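Local coordinates for protein ulvan Lyase-PL25 (Pseudoalteromonas sp. PLSV, PDB 5UAM) that cleaves ulvan, the sulfated cell-wall polysaccharide of green seaweeds, acting as a lyase built on a beta-propeller fold, at residues A[39-44]-A[162-167]; A[54-59]-A[102-107]; A[157-162]-A[177-182]. All coordinates share one frame; numbering follows the deposited sequence.

Overall arrangement
The three contacts lie in neighbouring parts of a beta-propeller. Interaction 2 packs strand 52-58 on strand 103-106 of the next sheet, and along the chain it is nested inside the loop closed by interaction 1. Their centres lie about 10 Å apart and they touch where Thr103 meets Asn165 and Pro44 meets Met104. Interaction 3 lies about 11 Å from interaction 1, shares Gly162 with it and reaches the same sheet through the paired strands 165-169 and 175-180. Interactions 2 and 3, about 17 Å apart between centres, do not touch. Interactions 1 and 3 both reach one phosphate, through Tyr164 and Arg180, which places them at the active site, while interaction 2 joins two blades.

Interaction 1: residues A[39-44]-A[162-167]; sequences AIVQHP and GTYNQA. With PO4 (phosphate ion), chain E.
His43 and Gln166 make the tight, buried half of this contact. His43 NE2 donates to Gln166 OE1 at 2.9 Å, with the oxygen near the imidazole plane and the ring and amide planes 56° apart. Gln166 CG, anti to its carbonyl carbon (chi1 -56°), presses on Val41 O at 3.2 Å. OE1 also accepts from Ala225 N, while Gln166 NE2 donates to Ala223 O, so the amide is gripped at both ends. The His43 ring stacks on Trp224, which probably limits its rotation. An alanine in place of Gln166 would probably leave His43 NE2 and Ala225 N without their shared acceptor and open a gap beside Val41. Toward the substrate site the contact is looser: Val41 CG1 touches Tyr164 CD1 at 3.7 Å, both residues are partly exposed, and a water bridges Gln42 NE2 and Asn165 N, while Gln42 OE1 accepts from Lys101. Tyr164, the probable catalytic proton acceptor, has its OH 2.8 Å from O3 of a phosphate, probably from the crystallisation liquor, and its ring meets that of His99, the probable proton donor. The loop between strands 30-33 and 46-49 thus lies beside strand 165-169, whose Ala167 packs on strands 103-106 and 112-116.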
ATOM      1  N   ALA A  39       0.535   0.595  -6.083  1.00 10.87           N
ATOM      2  CA  ALA A  39      -0.382  -0.262  -5.330  1.00 11.18           C
ATOM      3  C   ALA A  39      -0.723   0.434  -4.023  1.00 12.33           C
ATOM      4  O   ALA A  39       0.059   1.235  -3.521  1.00 11.52           O
ATOM      5  CB  ALA A  39       0.226  -1.626  -5.016  1.00 12.00           C
ATOM      6  N   ILE A  40      -1.854   0.060  -3.435  1.00 11.44           N
ATOM      7  CA  ILE A  40      -2.286   0.681  -2.187  1.00 11.84           C
ATOM      8  C   ILE A  40      -1.343   0.335  -1.048  1.00 11.30           C
ATOM      9  O   ILE A  40      -1.176   1.145  -0.128  1.00 12.03           O
ATOM     10  CB  ILE A  40      -3.751   0.294  -1.925  1.00 12.24           C
ATOM     11  CG1 ILE A  40      -4.652   1.131  -2.853  1.00 14.32           C
ATOM     12  CG2 ILE A  40      -4.142   0.518  -0.469  1.00 13.06           C
ATOM     13  CD1 ILE A  40      -6.054   0.654  -2.955  1.00 15.88           C
ATOM     14  N   VAL A  41      -0.690  -0.832  -1.078  1.00 10.80           N
ATOM     15  CA  VAL A  41       0.128  -1.232   0.071  1.00 11.85           C
ATOM     16  C   VAL A  41       1.422  -0.418   0.178  1.00 11.76           C
ATOM     17  O   VAL A  41       1.888  -0.148   1.296  1.00 13.25           O
ATOM     18  CB  VAL A  41       0.376  -2.741   0.087  1.00 11.85           C
ATOM     19  CG1 VAL A  41       1.262  -3.184  -1.032  1.00 13.02           C
ATOM     20  CG2 VAL A  41       0.963  -3.149   1.459  1.00 13.60           C
ATOM     21  N   GLN A  42       2.047  -0.044  -0.941  1.00 11.21           N
ATOM     22  CA  GLN A  42       3.246   0.800  -0.898  1.00 12.11           C
ATOM     23  C   GLN A  42       2.788   2.235  -0.810  1.00 11.40           C
ATOM     24  O   GLN A  42       2.500   2.872  -1.826  1.00 12.73           O
ATOM     25  CB  GLN A  42       4.171   0.598  -2.094  1.00 11.02           C
ATOM     26  CG  GLN A  42       4.988  -0.685  -2.059  1.00 12.45           C
ATOM     27  CD  GLN A  42       4.316  -1.879  -2.713  1.00 12.06           C
ATOM     28  OE1 GLN A  42       3.237  -1.789  -3.332  1.00 13.09           O
ATOM     29  NE2 GLN A  42       4.971  -3.019  -2.593  1.00 15.05           N
ATOM     30  N   HIS A  43       2.732   2.756   0.412  1.00 11.61           N
ATOM     31  CA  HIS A  43       2.160   4.073   0.621  1.00 11.04           C
ATOM     32  C   HIS A  43       2.909   4.795   1.735  1.00 12.28           C
ATOM     33  O   HIS A  43       3.433   4.160   2.662  1.00 12.64           O
ATOM     34  CB  HIS A  43       0.674   3.964   0.987  1.00 13.06           C
ATOM     35  CG  HIS A  43       0.443   3.438   2.360  1.00 12.99           C
ATOM     36  ND1 HIS A  43       0.158   4.254   3.430  1.00 15.49           N
ATOM     37  CD2 HIS A  43       0.562   2.188   2.862  1.00 11.47           C
ATOM     38  CE1 HIS A  43       0.064   3.521   4.527  1.00 12.90           C
ATOM     39  NE2 HIS A  43       0.320   2.267   4.211  1.00 15.35           N
ATOM     40  N   PRO A  44       2.950   6.129   1.686  1.00 12.50           N
ATOM     41  CA  PRO A  44       2.447   6.954   0.574  1.00 13.13           C
ATOM     42  C   PRO A  44       3.221   6.766  -0.712  1.00 12.71           C
ATOM     43  O   PRO A  44       4.452   6.630  -0.697  1.00 14.08           O
ATOM     44  CB  PRO A  44       2.682   8.392   1.073  1.00 16.46           C
ATOM     45  CG  PRO A  44       2.953   8.309   2.517  1.00 17.94           C
ATOM     46  CD  PRO A  44       3.516   6.935   2.768  1.00 13.95           C
ATOM     47  N   GLY A 162      13.238  -7.032   3.547  1.00 13.64           N
ATOM     48  CA  GLY A 162      12.007  -6.268   3.633  1.00 11.66           C
ATOM     49  C   GLY A 162      11.163  -6.356   2.368  1.00 13.75           C
ATOM     50  O   GLY A 162      11.688  -6.430   1.255  1.00 14.08           O
ATOM     51  N   THR A 163       9.850  -6.381   2.555  1.00 13.58           N
ATOM     52  CA  THR A 163       8.853  -6.244   1.498  1.00 14.40           C
ATOM     53  C   THR A 163       7.739  -5.372   2.068  1.00 14.08           C
ATOM     54  O   THR A 163       7.398  -5.485   3.248  1.00 14.37           O
ATOM     55  CB  THR A 163       8.171  -7.601   1.107  1.00 14.75           C
ATOM     56  OG1 THR A 163       9.118  -8.673   0.948  1.00 16.40           O
ATOM     57  CG2 THR A 163       7.404  -7.467  -0.203  1.00 18.16           C
ATOM     58  N   TYR A 164       7.123  -4.550   1.220  1.00 12.42           N
ATOM     59  CA  TYR A 164       5.885  -3.824   1.544  1.00 10.73           C
ATOM     60  C   TYR A 164       6.097  -2.624   2.466  1.00 12.98           C
ATOM     61  O   TYR A 164       5.472  -2.512   3.536  1.00 13.60           O
ATOM     62  CB  TYR A 164       4.792  -4.745   2.076  1.00 12.15           C
ATOM     63  CG  TYR A 164       4.379  -5.867   1.171  1.00 11.63           C
ATOM     64  CD1 TYR A 164       3.909  -5.619  -0.104  1.00 13.58           C
ATOM     65  CD2 TYR A 164       4.449  -7.185   1.594  1.00 12.88           C
ATOM     66  CE1 TYR A 164       3.492  -6.649  -0.900  1.00 14.55           C
ATOM     67  CE2 TYR A 164       4.051  -8.214   0.811  1.00 13.73           C
ATOM     68  CZ  TYR A 164       3.577  -7.954  -0.435  1.00 14.17           C
ATOM     69  OH  TYR A 164       3.154  -8.987  -1.235  1.00 17.91           O
ATOM     70  N   ASN A 165       6.923  -1.686   2.015  1.00 11.70           N
ATOM     71  CA  ASN A 165       7.285  -0.522   2.812  1.00 10.05           C
ATOM     72  C   ASN A 165       6.125   0.441   2.996  1.00 11.00           C
ATOM     73  O   ASN A 165       5.468   0.845   2.030  1.00 11.26           O
ATOM     74  CB  ASN A 165       8.390   0.256   2.125  1.00 12.00           C
ATOM     75  CG  ASN A 165       9.638  -0.526   1.997  1.00 13.29           C
ATOM     76  OD1 ASN A 165      10.119  -1.110   2.967  1.00 15.08           O
ATOM     77  ND2 ASN A 165      10.223  -0.513   0.802  1.00 11.74           N
ATOM     78  N   GLN A 166       5.928   0.873   4.233  1.00 10.80           N
ATOM     79  CA  GLN A 166       4.875   1.799   4.595  1.00  9.99           C
ATOM     80  C   GLN A 166       5.498   2.763   5.578  1.00 11.67           C
ATOM     81  O   GLN A 166       5.959   2.353   6.641  1.00 12.53           O
ATOM     82  CB  GLN A 166       3.710   1.022   5.191  1.00 11.89           C
ATOM     83  CG  GLN A 166       3.242  -0.040   4.234  1.00 12.07           C
ATOM     84  CD  GLN A 166       2.158  -0.891   4.771  1.00 14.06           C
ATOM     85  OE1 GLN A 166       1.123  -0.388   5.196  1.00 14.77           O
ATOM     86  NE2 GLN A 166       2.338  -2.195   4.653  1.00 14.26           N
ATOM     87  N   ALA A 167       5.570   4.036   5.198  1.00 11.34           N
ATOM     88  CA  ALA A 167       6.354   5.003   5.949  1.00 10.75           C
ATOM     89  C   ALA A 167       5.449   6.047   6.577  1.00 11.36           C
ATOM     90  O   ALA A 167       4.620   6.651   5.897  1.00 13.24           O
ATOM     91  CB  ALA A 167       7.356   5.694   5.026  1.00 12.12           C
TER
HETATM   92  P   PO4 E 503       4.236 -12.085  -1.793  1.00 17.21           P
HETATM   93  O1  PO4 E 503       4.059 -13.528  -2.221  1.00 23.07           O
HETATM   94  O2  PO4 E 503       3.580 -11.850  -0.494  1.00 16.54           O
HETATM   95  O3  PO4 E 503       3.567 -11.267  -2.871  1.00 22.87           O
HETATM   96  O4  PO4 E 503       5.732 -11.813  -1.678  1.00 20.10           O
HETATM   97  O   HOH W   1       7.568  -2.168  -0.779  1.00 12.64           O

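Interaction 2: residues A[54-59]-A[102-107]; sequences YVSYQG and PTMLID
Pro102 meets Ser56 and Tyr57 at the start of the second segment, its ring laid against the backbone of strand 52-58. CG comes within 3.5 Å of Tyr57 N, and CD lies equally near Tyr57 C, while the same CG is 3.6 Å from Ser56 OG. That hydroxyl is a polar atom buried among carbons, and its hydrogen bond to Ala45 O satisfies it. Beside the proline, a water lies between Pro102 O, at 2.8 Å, and Ser56 O, although it has more acceptors around it than protons to give. Thr103 turns to the other face of its strand, where OG1 is hydrogen-bonded to Asn165 O. Met104 comes next and reaches across to Tyr54 and Ser56. CG is anti to the backbone N (chi1 -171°) and SD continues the extended chain, resting on Tyr54 CB at 3.6 Å. A bend at chi3 (-63°) turns CE to Ser56 CB, 3.7 Å away, where it also touches the carbonyl carbon of Val55. Ile106 ends the row: its CD1 touches Tyr54 CD1 at 3.7 Å and is almost as close to CE1, the two side chains crossing at about a right angle. No hydrogen bond joins the two strands directly; their axes run 7.5 Å apart at 155°, nearly antiparallel, as two sheets packed face against face. This is the interface of successive propeller blades. Strand 52-58 is flanked by strands 46-49 and 64-70 of its own sheet; strand 103-106 is an edge strand of the next, paired with strand 112-116, whose Ile112 and Ile114 also pack on Met104.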
ATOM      1  N   TYR A  54       4.245  15.750  -4.640  1.00 12.03           N
ATOM      2  CA  TYR A  54       5.307  14.841  -5.017  1.00 11.65           C
ATOM      3  C   TYR A  54       4.705  13.478  -5.286  1.00 13.21           C
ATOM      4  O   TYR A  54       3.852  13.021  -4.532  1.00 13.16           O
ATOM      5  CB  TYR A  54       6.328  14.728  -3.884  1.00 12.26           C
ATOM      6  CG  TYR A  54       6.915  16.065  -3.498  1.00 11.77           C
ATOM      7  CD1 TYR A  54       6.316  16.844  -2.514  1.00 13.02           C
ATOM      8  CD2 TYR A  54       8.044  16.569  -4.135  1.00 12.54           C
ATOM      9  CE1 TYR A  54       6.845  18.085  -2.153  1.00 13.04           C
ATOM     10  CE2 TYR A  54       8.575  17.810  -3.792  1.00 13.70           C
ATOM     11  CZ  TYR A  54       7.966  18.562  -2.805  1.00 14.02           C
ATOM     12  OH  TYR A  54       8.458  19.791  -2.456  1.00 16.18           O
ATOM     13  N   VAL A  55       5.155  12.823  -6.351  1.00 12.38           N
ATOM     14  CA  VAL A  55       4.586  11.550  -6.779  1.00 11.93           C
ATOM     15  C   VAL A  55       5.712  10.585  -7.120  1.00 11.75           C
ATOM     16  O   VAL A  55       6.742  10.989  -7.675  1.00 13.95           O
ATOM     17  CB  VAL A  55       3.640  11.738  -7.977  1.00 13.72           C
ATOM     18  CG1 VAL A  55       2.475  12.677  -7.583  1.00 14.64           C
ATOM     19  CG2 VAL A  55       4.372  12.285  -9.201  1.00 13.19           C
ATOM     20  N   SER A  56       5.524   9.311  -6.771  1.00 11.74           N
ATOM     21  CA  SER A  56       6.510   8.283  -7.084  1.00 11.88           C
ATOM     22  C   SER A  56       5.834   7.015  -7.590  1.00 13.11           C
ATOM     23  O   SER A  56       4.706   6.680  -7.213  1.00 13.70           O
ATOM     24  CB  SER A  56       7.410   7.967  -5.890  1.00 13.26           C
ATOM     25  OG  SER A  56       6.718   7.260  -4.873  1.00 14.48           O
ATOM     26  N   TYR A  57       6.552   6.302  -8.454  1.00 11.91           N
ATOM     27  CA  TYR A  57       6.022   5.104  -9.101  1.00 11.86           C
ATOM     28  C   TYR A  57       7.207   4.280  -9.606  1.00 12.12           C
ATOM     29  O   TYR A  57       8.350   4.736  -9.632  1.00 12.21           O
ATOM     30  CB  TYR A  57       5.061   5.464 -10.267  1.00 11.41           C
ATOM     31  CG  TYR A  57       5.790   6.189 -11.367  1.00 12.30           C
ATOM     32  CD1 TYR A  57       6.075   7.551 -11.269  1.00 14.04           C
ATOM     33  CD2 TYR A  57       6.266   5.503 -12.481  1.00 11.71           C
ATOM     34  CE1 TYR A  57       6.821   8.192 -12.241  1.00 13.93           C
ATOM     35  CE2 TYR A  57       7.009   6.146 -13.474  1.00 13.14           C
ATOM     36  CZ  TYR A  57       7.283   7.494 -13.338  1.00 14.26           C
ATOM     37  OH  TYR A  57       8.011   8.139 -14.318  1.00 15.51           O
ATOM     38  N   GLN A  58       6.913   3.052 -10.032  1.00 11.42           N
ATOM     39  CA  GLN A  58       7.929   2.135 -10.534  1.00 11.63           C
ATOM     40  C   GLN A  58       8.093   2.289 -12.046  1.00 12.90           C
ATOM     41  O   GLN A  58       7.145   2.097 -12.814  1.00 13.13           O
ATOM     42  CB  GLN A  58       7.478   0.726 -10.183  1.00 12.35           C
ATOM     43  CG  GLN A  58       8.368  -0.361 -10.660  1.00 14.26           C
ATOM     44  CD  GLN A  58       7.771  -1.692 -10.322  1.00 12.24           C
ATOM     45  OE1 GLN A  58       7.918  -2.183  -9.210  1.00 14.63           O
ATOM     46  NE2 GLN A  58       7.046  -2.267 -11.258  1.00 13.20           N
ATOM     47  N   GLY A  59       9.317   2.613 -12.460  1.00 12.28           N
ATOM     48  CA  GLY A  59       9.667   2.843 -13.839  1.00 13.84           C
ATOM     49  C   GLY A  59      10.565   1.756 -14.394  1.00 13.69           C
ATOM     50  O   GLY A  59      10.624   0.637 -13.870  1.00 13.87           O
ATOM     51  N   PRO A 102       8.060   2.235  -5.172  1.00 10.36           N
ATOM     52  CA  PRO A 102       8.526   3.120  -4.098  1.00 10.89           C
ATOM     53  C   PRO A 102       7.442   3.579  -3.132  1.00 10.74           C
ATOM     54  O   PRO A 102       6.267   3.737  -3.470  1.00 11.94           O
ATOM     55  CB  PRO A 102       9.079   4.334  -4.856  1.00 11.41           C
ATOM     56  CG  PRO A 102       8.298   4.333  -6.137  1.00 11.37           C
ATOM     57  CD  PRO A 102       8.127   2.897  -6.490  1.00 11.89           C
ATOM     58  N   THR A 103       7.916   3.869  -1.919  1.00 11.19           N
ATOM     59  CA  THR A 103       7.186   4.511  -0.839  1.00 10.43           C
ATOM     60  C   THR A 103       7.955   5.766  -0.453  1.00 11.22           C
ATOM     61  O   THR A 103       9.185   5.729  -0.331  1.00 12.96           O
ATOM     62  CB  THR A 103       7.133   3.555   0.345  1.00 12.13           C
ATOM     63  OG1 THR A 103       6.356   2.428  -0.066  1.00 12.52           O
ATOM     64  CG2 THR A 103       6.540   4.201   1.558  1.00 13.88           C
ATOM     65  N   MET A 104       7.241   6.876  -0.264  1.00 10.96           N
ATOM     66  CA  MET A 104       7.838   8.191  -0.044  1.00 12.89           C
ATOM     67  C   MET A 104       7.580   8.726   1.363  1.00 12.66           C
ATOM     68  O   MET A 104       6.554   8.440   1.974  1.00 11.63           O
ATOM     69  CB  MET A 104       7.222   9.197  -1.036  1.00 15.29           C
ATOM     70  CG  MET A 104       7.888  10.537  -1.067  1.00 14.57           C
ATOM     71  SD  MET A 104       6.900  11.677  -2.107  1.00 17.04           S
ATOM     72  CE  MET A 104       7.013  10.850  -3.677  1.00 13.51           C
ATOM     73  N   LEU A 105       8.517   9.541   1.865  1.00 11.92           N
ATOM     74  CA  LEU A 105       8.354  10.289   3.103  1.00 11.57           C
ATOM     75  C   LEU A 105       9.176  11.572   3.019  1.00 13.09           C
ATOM     76  O   LEU A 105      10.327  11.539   2.571  1.00 14.56           O
ATOM     77  CB  LEU A 105       8.803   9.434   4.305  1.00 13.07           C
ATOM     78  CG  LEU A 105       8.645  10.052   5.692  1.00 13.45           C
ATOM     79  CD1 LEU A 105       8.333   8.972   6.704  1.00 14.33           C
ATOM     80  CD2 LEU A 105       9.913  10.805   6.115  1.00 16.86           C
ATOM     81  N   ILE A 106       8.621  12.685   3.492  1.00 11.44           N
ATOM     82  CA  ILE A 106       9.360  13.951   3.582  1.00 12.31           C
ATOM     83  C   ILE A 106       9.687  14.198   5.050  1.00 13.33           C
ATOM     84  O   ILE A 106       8.774  14.263   5.884  1.00 13.97           O
ATOM     85  CB  ILE A 106       8.578  15.138   2.994  1.00 13.25           C
ATOM     86  CG1 ILE A 106       8.202  14.848   1.551  1.00 15.21           C
ATOM     87  CG2 ILE A 106       9.402  16.436   3.142  1.00 15.78           C
ATOM     88  CD1 ILE A 106       7.358  15.954   0.901  1.00 19.37           C
ATOM     89  N   ASP A 107      10.970  14.306   5.385  1.00 12.64           N
ATOM     90  CA  ASP A 107      11.353  14.474   6.781  1.00 13.32           C
ATOM     91  C   ASP A 107      11.230  15.934   7.223  1.00 13.15           C
ATOM     92  O   ASP A 107      10.960  16.838   6.428  1.00 14.88           O
ATOM     93  CB  ASP A 107      12.708  13.814   7.078  1.00 12.88           C
ATOM     94  CG  ASP A 107      13.898  14.563   6.538  1.00 15.49           C
ATOM     95  OD1 ASP A 107      13.844  15.799   6.351  1.00 15.54           O
ATOM     96  OD2 ASP A 107      14.937  13.888   6.304  1.00 15.23           O
TER
HETATM   97  O   HOH W   2       4.713   3.974  -5.794  1.00 12.60           O

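Interaction 3: residues A[157-162]-A[177-182]; sequences NITPFG and LFFRHG. With PO4 (phosphate ion), chain E.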
ATOM      1  N   ASN A 157      20.082   1.922   4.984  1.00 19.80           N
ATOM      2  CA  ASN A 157      20.353   1.821   6.415  1.00 15.36           C
ATOM      3  C   ASN A 157      19.201   1.137   7.161  1.00 15.35           C
ATOM      4  O   ASN A 157      19.049   1.296   8.385  1.00 16.90           O
ATOM      5  CB  ASN A 157      20.588   3.214   7.007  1.00 17.81           C
ATOM      6  CG  ASN A 157      19.388   4.124   6.833  1.00 15.97           C
ATOM      7  OD1 ASN A 157      18.442   3.770   6.154  1.00 15.47           O
ATOM      8  ND2 ASN A 157      19.430   5.301   7.426  1.00 16.71           N
ATOM      9  N   ILE A 158      18.392   0.396   6.426  1.00 15.82           N
ATOM     10  CA  ILE A 158      17.319  -0.443   6.941  1.00 14.49           C
ATOM     11  C   ILE A 158      17.692  -1.877   6.606  1.00 15.39           C
ATOM     12  O   ILE A 158      18.580  -2.130   5.790  1.00 16.13           O
ATOM     13  CB  ILE A 158      15.962  -0.076   6.323  1.00 15.56           C
ATOM     14  CG1 ILE A 158      16.001  -0.154   4.785  1.00 16.05           C
ATOM     15  CG2 ILE A 158      15.582   1.351   6.761  1.00 17.25           C
ATOM     16  CD1 ILE A 158      14.696   0.124   4.111  1.00 16.27           C
ATOM     17  N   THR A 159      17.032  -2.835   7.252  1.00 14.02           N
ATOM     18  CA  THR A 159      17.389  -4.214   6.949  1.00 13.00           C
ATOM     19  C   THR A 159      17.116  -4.509   5.472  1.00 13.51           C
ATOM     20  O   THR A 159      16.109  -4.055   4.914  1.00 14.48           O
ATOM     21  CB  THR A 159      16.662  -5.229   7.833  1.00 13.92           C
ATOM     22  OG1 THR A 159      17.062  -6.540   7.410  1.00 16.45           O
ATOM     23  CG2 THR A 159      15.126  -5.108   7.748  1.00 16.04           C
ATOM     24  N   PRO A 160      17.983  -5.276   4.802  1.00 13.34           N
ATOM     25  CA  PRO A 160      17.675  -5.654   3.417  1.00 12.69           C
ATOM     26  C   PRO A 160      16.516  -6.618   3.307  1.00 12.22           C
ATOM     27  O   PRO A 160      15.946  -6.764   2.213  1.00 13.28           O
ATOM     28  CB  PRO A 160      18.968  -6.311   2.936  1.00 14.10           C
ATOM     29  CG  PRO A 160      19.629  -6.798   4.200  1.00 17.44           C
ATOM     30  CD  PRO A 160      19.306  -5.753   5.224  1.00 15.21           C
ATOM     31  N   PHE A 161      16.156  -7.287   4.400  1.00 12.29           N
ATOM     32  CA  PHE A 161      15.098  -8.302   4.392  1.00 13.31           C
ATOM     33  C   PHE A 161      13.779  -7.583   4.619  1.00 14.67           C
ATOM     34  O   PHE A 161      13.242  -7.521   5.732  1.00 15.41           O
ATOM     35  CB  PHE A 161      15.339  -9.328   5.495  1.00 14.19           C
ATOM     36  CG  PHE A 161      16.666  -9.976   5.420  1.00 12.90           C
ATOM     37  CD1 PHE A 161      16.987 -10.782   4.348  1.00 15.07           C
ATOM     38  CD2 PHE A 161      17.619  -9.769   6.407  1.00 15.33           C
ATOM     39  CE1 PHE A 161      18.226 -11.370   4.254  1.00 15.50           C
ATOM     40  CE2 PHE A 161      18.855 -10.346   6.319  1.00 16.18           C
ATOM     41  CZ  PHE A 161      19.165 -11.159   5.246  1.00 15.20           C
ATOM     42  N   GLY A 162      13.238  -7.032   3.547  1.00 13.64           N
ATOM     43  CA  GLY A 162      12.007  -6.268   3.633  1.00 11.66           C
ATOM     44  C   GLY A 162      11.163  -6.356   2.368  1.00 13.75           C
ATOM     45  O   GLY A 162      11.688  -6.430   1.255  1.00 14.08           O
ATOM     46  N   LEU A 177       9.038   2.965   9.754  1.00 12.00           N
ATOM     47  CA  LEU A 177       8.937   2.210   8.513  1.00 11.86           C
ATOM     48  C   LEU A 177       8.413   0.829   8.868  1.00 13.41           C
ATOM     49  O   LEU A 177       9.069   0.095   9.607  1.00 12.96           O
ATOM     50  CB  LEU A 177      10.287   2.077   7.801  1.00 12.81           C
ATOM     51  CG  LEU A 177      10.200   1.419   6.425  1.00 14.90           C
ATOM     52  CD1 LEU A 177       9.536   2.359   5.433  1.00 13.37           C
ATOM     53  CD2 LEU A 177      11.618   1.048   5.942  1.00 16.29           C
ATOM     54  N   PHE A 178       7.230   0.500   8.362  1.00 10.94           N
ATOM     55  CA  PHE A 178       6.590  -0.792   8.576  1.00 11.62           C
ATOM     56  C   PHE A 178       6.788  -1.652   7.332  1.00 12.61           C
ATOM     57  O   PHE A 178       6.721  -1.158   6.204  1.00 12.33           O
ATOM     58  CB  PHE A 178       5.087  -0.601   8.808  1.00 12.50           C
ATOM     59  CG  PHE A 178       4.768   0.083  10.081  1.00 12.14           C
ATOM     60  CD1 PHE A 178       4.832   1.455  10.145  1.00 14.86           C
ATOM     61  CD2 PHE A 178       4.417  -0.634  11.204  1.00 15.16           C
ATOM     62  CE1 PHE A 178       4.547   2.119  11.299  1.00 18.74           C
ATOM     63  CE2 PHE A 178       4.158   0.040  12.411  1.00 16.36           C
ATOM     64  CZ  PHE A 178       4.231   1.416  12.427  1.00 17.50           C
ATOM     65  N   PHE A 179       7.067  -2.930   7.528  1.00 11.55           N
ATOM     66  CA  PHE A 179       7.305  -3.847   6.423  1.00 12.33           C
ATOM     67  C   PHE A 179       7.294  -5.278   6.943  1.00 13.63           C
ATOM     68  O   PHE A 179       7.367  -5.533   8.156  1.00 13.21           O
ATOM     69  CB  PHE A 179       8.636  -3.554   5.706  1.00 11.58           C
ATOM     70  CG  PHE A 179       9.831  -3.546   6.611  1.00 11.75           C
ATOM     71  CD1 PHE A 179      10.194  -2.404   7.313  1.00 12.84           C
ATOM     72  CD2 PHE A 179      10.623  -4.672   6.755  1.00 12.50           C
ATOM     73  CE1 PHE A 179      11.296  -2.389   8.152  1.00 13.41           C
ATOM     74  CE2 PHE A 179      11.723  -4.663   7.585  1.00 12.54           C
ATOM     75  CZ  PHE A 179      12.073  -3.515   8.282  1.00 13.13           C
ATOM     76  N   ARG A 180       7.198  -6.215   6.001  1.00 11.90           N
ATOM     77  CA  ARG A 180       7.414  -7.628   6.293  1.00 11.31           C
ATOM     78  C   ARG A 180       8.905  -7.925   6.260  1.00 13.10           C
ATOM     79  O   ARG A 180       9.583  -7.603   5.285  1.00 12.91           O
ATOM     80  CB  ARG A 180       6.686  -8.478   5.265  1.00 11.55           C
ATOM     81  CG  ARG A 180       6.756  -9.983   5.521  1.00 13.16           C
ATOM     82  CD  ARG A 180       6.011 -10.816   4.502  1.00 13.98           C
ATOM     83  NE  ARG A 180       6.650 -10.737   3.187  1.00 12.76           N
ATOM     84  CZ  ARG A 180       6.059 -11.110   2.056  1.00 13.65           C
ATOM     85  NH1 ARG A 180       4.819 -11.598   2.066  1.00 14.59           N
ATOM     86  NH2 ARG A 180       6.716 -10.968   0.914  1.00 14.36           N
ATOM     87  N   HIS A 181       9.425  -8.534   7.325  1.00 12.58           N
ATOM     88  CA  HIS A 181      10.872  -8.728   7.475  1.00 13.17           C
ATOM     89  C   HIS A 181      11.340 -10.005   6.766  1.00 13.73           C
ATOM     90  O   HIS A 181      11.872 -10.946   7.360  1.00 14.75           O
ATOM     91  CB  HIS A 181      11.237  -8.727   8.959  1.00 13.68           C
ATOM     92  CG  HIS A 181      12.692  -8.533   9.274  1.00 13.04           C
ATOM     93  ND1 HIS A 181      13.657  -9.468   8.969  1.00 13.37           N
ATOM     94  CD2 HIS A 181      13.325  -7.573   9.995  1.00 14.02           C
ATOM     95  CE1 HIS A 181      14.827  -9.069   9.444  1.00 14.67           C
ATOM     96  NE2 HIS A 181      14.656  -7.909  10.053  1.00 14.59           N
ATOM     97  N   GLY A 182      11.086 -10.028   5.447  1.00 12.71           N
ATOM     98  CA  GLY A 182      11.446 -11.157   4.618  1.00 12.97           C
ATOM     99  C   GLY A 182      10.341 -11.520   3.652  1.00 13.42           C
ATOM    100  O   GLY A 182       9.558 -10.645   3.266  1.00 14.83           O
TER
HETATM  101  P   PO4 E 503       4.236 -12.085  -1.793  1.00 17.21           P
HETATM  102  O1  PO4 E 503       4.059 -13.528  -2.221  1.00 23.07           O
HETATM  103  O2  PO4 E 503       3.580 -11.850  -0.494  1.00 16.54           O
HETATM  104  O3  PO4 E 503       3.567 -11.267  -2.871  1.00 22.87           O
HETATM  105  O4  PO4 E 503       5.732 -11.813  -1.678  1.00 20.10           O
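Phe161 O and His181 CA meet where both backbones turn sharply, each residue being the centre of an inverse gamma turn. No conventional hydrogen bond crosses here; instead two CA-H...O contacts pair the chains, Gly162 CA to Arg180 O at 3.2 Å and His181 CA to Phe161 O at 3.2 Å. The closeness suits Gly162, where a CB would lie only 3.3 Å from Phe179 CD2. At Gly182 the backbone angles would by themselves jam a CB against the preceding carbonyl O. Among the side chains, Thr159 CG2 packs on the Phe179 ring, 3.4 Å from CE2. OG1 of Thr159, anti to the backbone N (chi1 178°), accepts from Phe161 N and closes an ST turn that fixes the methyl in this place. Phe161 O lies over one face of the His181 imidazole, 3.6 Å above its plane and offset toward the rim. Further out, Ile158 CD1 meets Leu177 CD2 at 3.7 Å, the two chains crossing at about a right angle. Arg180, a probable substrate-binding residue, leads the other way. Its NE donates to Gly182 O at 2.9 Å, from above the carbonyl plane, which holds the guanidinium while NH1 grips PO4 O2 and NH2 grips PO4 O4, the latter nearly straight at 172°. The phosphate is also bonded by His99, His119, His184 and Tyr222, and His184 is a zinc ligand too, with His240, Cys242 and His254. The loop 157-162 carries the chain from strand 152-154 to strand 165-169, covering strand 175-180, which lies between strands 165-169 and 188-193; Phe115 of strand 112-116 touches both Ile158 and Leu177.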